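Local coordinates for protein thermostable monoacylglycerol lipase (Bacillus, PDB 4LHE) that probably hydrolyses monoacylglycerols to free fatty acid and glycerol, as a thermostable serine lipase of the alpha/beta hydrolase fold, at residues Ala121-Ala129 with Leu167-Lys178. Residues are numbered along the deposited sequence; the frame is centred on the assembly and turned at random.
Sequences AAVDIPAIA and LLQLARLMAQTK
Met-174 is the bump that fits against Ala-122 and Ile-125. With CG beside its own backbone N (chi1 -62°) and the chain extended beyond it, the thioether runs out from helix 164-179 against the loop, and Met-174 CE ends 3.6 Å from Ala-122 CB and 3.5 Å from Ile-125 CD1. Nearer its root it rests on backbone, Met-174 CG lying 3.7 Å from Ala-122 O. The small methyl of Ala-122 adds little bulk beside that end, while the longer ethyl arm of Ile-125 crosses it at a slant, with CG1 3.8 Å from Met-174 SD. An unbranched, flexible methionine suits a site where its end must meet both side chains at once; an alanine here would probably open a gap between helix and loop, leaving the Ile-125 arm less firmly held.

One turn along, the extended aliphatic chain of Lys-178 crosses Val-123 at about a right angle, its CG 3.6 Å from Val-123 CG1. Lysine serves twice here: its methylenes cover a buried valine, and its ammonium makes a long salt bridge, Lys-178 NZ to Asp-124 OD2 3.4 Å, lying alongside the CB-CG bond of the obliquely crossing aspartate, not end-on to its oxygens. At the other end the fit is looser and mostly apolar. Leu-167 CD1 meets Ala-129 CB at 3.9 Å, and Ile-128 CG2 only grazes Ala-171 CB at 4.4 Å, the alanine keeping the helix surface low where it faces the loop.

The loop follows strand 115-119 of the central sheet and is tied down by Asn-203, whose OD1 accepts from the backbone N of both Val-123 and Asp-124. Val-123 and Lys-178 also pack on Ile-206 of helix 202-210, while Thr-177 and Leu-170 rest on helix 98-109. Ala-122 touches the probable catalytic centre, so helix 164-179 is joined through this loop to the region beside the likely nucleophile elbow.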
loop_
_atom_site.group_PDB
_atom_site.type_symbol
_atom_site.label_atom_id
_atom_site.label_comp_id
_atom_site.label_asym_id
_atom_site.label_seq_id
_atom_site.Cartn_x
_atom_site.Cartn_y
_atom_site.Cartn_z
ATOM N N ALA A 121 1.427 -5.315 -4.693
ATOM C CA ALA A 121 1.435 -3.992 -5.316
ATOM C C ALA A 121 0.843 -4.038 -6.718
ATOM O O ALA A 121 1.075 -4.990 -7.475
ATOM C CB ALA A 121 2.843 -3.428 -5.355
ATOM N N ALA A 122 0.074 -3.000 -7.039
ATOM C CA ALA A 122 -0.633 -2.887 -8.314
ATOM C C ALA A 122 0.109 -1.959 -9.271
ATOM O O ALA A 122 0.349 -0.790 -8.948
ATOM C CB ALA A 122 -2.042 -2.366 -8.068
ATOM N N VAL A 123 0.449 -2.476 -10.453
ATOM C CA VAL A 123 1.252 -1.738 -11.434
ATOM C C VAL A 123 0.634 -1.766 -12.842
ATOM O O VAL A 123 0.796 -0.825 -13.631
ATOM C CB VAL A 123 2.725 -2.246 -11.415
ATOM C CG1 VAL A 123 3.317 -2.299 -12.802
ATOM C CG2 VAL A 123 3.580 -1.387 -10.475
ATOM N N ASP A 124 -0.104 -2.830 -13.139
ATOM C CA ASP A 124 -0.795 -2.943 -14.422
ATOM C C ASP A 124 -2.066 -3.800 -14.292
ATOM O O ASP A 124 -2.000 -5.026 -14.393
ATOM C CB ASP A 124 0.155 -3.541 -15.470
ATOM C CG ASP A 124 -0.510 -3.757 -16.829
ATOM O OD1 ASP A 124 -1.351 -2.917 -17.234
ATOM O OD2 ASP A 124 -0.183 -4.769 -17.496
ATOM N N ILE A 125 -3.216 -3.163 -14.059
ATOM C CA ILE A 125 -4.475 -3.909 -13.931
ATOM C C ILE A 125 -5.326 -3.841 -15.201
ATOM O O ILE A 125 -5.885 -2.788 -15.523
ATOM C CB ILE A 125 -5.349 -3.423 -12.748
ATOM C CG1 ILE A 125 -4.573 -3.449 -11.426
ATOM C CG2 ILE A 125 -6.610 -4.274 -12.632
ATOM C CD1 ILE A 125 -5.478 -3.319 -10.203
ATOM N N PRO A 126 -5.420 -4.972 -15.922
ATOM C CA PRO A 126 -6.286 -5.142 -17.094
ATOM C C PRO A 126 -7.718 -4.750 -16.771
ATOM O O PRO A 126 -8.245 -3.786 -17.327
ATOM C CB PRO A 126 -6.213 -6.657 -17.366
ATOM C CG PRO A 126 -5.605 -7.266 -16.111
ATOM C CD PRO A 126 -4.682 -6.209 -15.615
ATOM N N ALA A 127 -8.331 -5.504 -15.864
ATOM C CA ALA A 127 -9.698 -5.251 -15.441
ATOM C C ALA A 127 -9.740 -4.152 -14.377
ATOM O O ALA A 127 -9.802 -4.430 -13.177
ATOM C CB ALA A 127 -10.326 -6.532 -14.929
ATOM N N ILE A 128 -9.687 -2.908 -14.849
ATOM C CA ILE A 128 -9.785 -1.705 -14.027
ATOM C C ILE A 128 -11.001 -1.811 -13.113
ATOM O O ILE A 128 -10.887 -1.957 -11.888
ATOM C CB ILE A 128 -9.978 -0.450 -14.932
ATOM C CG1 ILE A 128 -9.617 -0.749 -16.395
ATOM C CG2 ILE A 128 -9.183 0.741 -14.415
ATOM C CD1 ILE A 128 -8.124 -0.680 -16.704
ATOM N N ALA A 129 -12.167 -1.731 -13.741
ATOM C CA ALA A 129 -13.443 -1.943 -13.086
ATOM C C ALA A 129 -14.044 -3.207 -13.670
ATOM O O ALA A 129 -14.989 -3.139 -14.456
ATOM C CB ALA A 129 -14.342 -0.784 -13.362
ATOM N N LEU A 167 -11.201 5.489 -9.663
ATOM C CA LEU A 167 -10.560 4.459 -10.470
ATOM C C LEU A 167 -9.701 5.064 -11.564
ATOM O O LEU A 167 -8.614 4.566 -11.837
ATOM C CB LEU A 167 -11.597 3.513 -11.061
ATOM C CG LEU A 167 -12.235 2.601 -10.020
ATOM C CD1 LEU A 167 -13.376 1.830 -10.635
ATOM C CD2 LEU A 167 -11.194 1.645 -9.473
ATOM N N LEU A 168 -10.187 6.142 -12.181
ATOM C CA LEU A 168 -9.427 6.845 -13.205
ATOM C C LEU A 168 -8.116 7.330 -12.606
ATOM O O LEU A 168 -7.048 7.193 -13.225
ATOM C CB LEU A 168 -10.219 8.045 -13.748
ATOM C CG LEU A 168 -11.119 7.909 -14.980
ATOM C CD1 LEU A 168 -10.853 6.629 -15.755
ATOM C CD2 LEU A 168 -12.585 8.026 -14.619
ATOM N N GLN A 169 -8.204 7.890 -11.398
ATOM C CA GLN A 169 -7.035 8.435 -10.706
ATOM C C GLN A 169 -6.024 7.333 -10.423
ATOM O O GLN A 169 -4.812 7.516 -10.612
ATOM C CB GLN A 169 -7.455 9.110 -9.397
ATOM C CG GLN A 169 -8.248 10.399 -9.584
ATOM C CD GLN A 169 -7.381 11.561 -10.034
ATOM O OE1 GLN A 169 -6.186 11.600 -9.748
ATOM N NE2 GLN A 169 -7.985 12.525 -10.735
ATOM N N LEU A 170 -6.546 6.192 -9.981
ATOM C CA LEU A 170 -5.742 5.002 -9.683
ATOM C C LEU A 170 -4.992 4.453 -10.903
ATOM O O LEU A 170 -3.840 4.006 -10.793
ATOM C CB LEU A 170 -6.644 3.916 -9.108
ATOM C CG LEU A 170 -5.954 2.580 -8.850
ATOM C CD1 LEU A 170 -4.758 2.762 -7.907
ATOM C CD2 LEU A 170 -6.930 1.554 -8.312
ATOM N N ALA A 171 -5.655 4.467 -12.060
ATOM C CA ALA A 171 -5.039 4.002 -13.299
ATOM C C ALA A 171 -3.904 4.939 -13.700
ATOM O O ALA A 171 -2.865 4.497 -14.202
ATOM C CB ALA A 171 -6.082 3.920 -14.405
ATOM N N ARG A 172 -4.103 6.235 -13.480
ATOM C CA ARG A 172 -3.065 7.227 -13.758
ATOM C C ARG A 172 -1.846 7.087 -12.851
ATOM O O ARG A 172 -0.709 7.232 -13.301
ATOM C CB ARG A 172 -3.625 8.640 -13.650
ATOM C CG ARG A 172 -4.558 9.015 -14.792
ATOM C CD ARG A 172 -4.520 10.510 -15.049
ATOM N NE ARG A 172 -5.249 11.258 -14.039
ATOM C CZ ARG A 172 -4.995 12.522 -13.715
ATOM N NH1 ARG A 172 -4.006 13.175 -14.306
ATOM N NH2 ARG A 172 -5.723 13.125 -12.783
ATOM N N LEU A 173 -2.095 6.842 -11.569
ATOM C CA LEU A 173 -1.023 6.561 -10.617
ATOM C C LEU A 173 -0.221 5.323 -11.021
ATOM O O LEU A 173 1.007 5.342 -10.958
ATOM C CB LEU A 173 -1.604 6.382 -9.209
ATOM C CG LEU A 173 -0.630 6.000 -8.094
ATOM C CD1 LEU A 173 0.462 7.016 -8.013
ATOM C CD2 LEU A 173 -1.358 5.887 -6.765
ATOM N N MET A 174 -0.896 4.253 -11.432
ATOM C CA MET A 174 -0.181 3.036 -11.824
ATOM C C MET A 174 0.704 3.280 -13.059
ATOM O O MET A 174 1.795 2.713 -13.176
ATOM C CB MET A 174 -1.146 1.871 -12.070
ATOM C CG MET A 174 -1.962 1.439 -10.849
ATOM S SD MET A 174 -2.903 -0.046 -11.231
ATOM C CE MET A 174 -4.103 -0.083 -9.916
ATOM N N ALA A 175 0.239 4.145 -13.959
ATOM C CA ALA A 175 0.962 4.436 -15.198
ATOM C C ALA A 175 2.247 5.189 -14.914
ATOM O O ALA A 175 3.311 4.814 -15.399
ATOM C CB ALA A 175 0.078 5.241 -16.157
ATOM N N GLN A 176 2.136 6.274 -14.155
ATOM C CA GLN A 176 3.292 7.087 -13.808
ATOM C C GLN A 176 4.273 6.264 -12.961
ATOM O O GLN A 176 5.480 6.528 -12.980
ATOM C CB GLN A 176 2.840 8.356 -13.056
ATOM C CG GLN A 176 3.697 9.601 -13.300
ATOM C CD GLN A 176 3.557 10.659 -12.197
ATOM O OE1 GLN A 176 4.543 11.036 -11.548
ATOM N NE2 GLN A 176 2.334 11.146 -11.991
ATOM N N THR A 177 3.763 5.256 -12.242
ATOM C CA THR A 177 4.611 4.424 -11.367
ATOM C C THR A 177 5.344 3.338 -12.145
ATOM O O THR A 177 6.558 3.190 -12.029
ATOM C CB THR A 177 3.801 3.748 -10.227
ATOM O OG1 THR A 177 3.178 4.750 -9.415
ATOM C CG2 THR A 177 4.709 2.895 -9.356
ATOM N N LYS A 178 4.604 2.576 -12.935
ATOM C CA LYS A 178 5.202 1.527 -13.749
ATOM C C LYS A 178 6.245 2.092 -14.719
ATOM O O LYS A 178 7.314 1.508 -14.911
ATOM C CB LYS A 178 4.109 0.813 -14.530
ATOM C CG LYS A 178 4.616 -0.257 -15.467
ATOM C CD LYS A 178 3.448 -0.758 -16.289
ATOM C CE LYS A 178 3.802 -1.978 -17.108
ATOM N NZ LYS A 178 2.559 -2.739 -17.436
#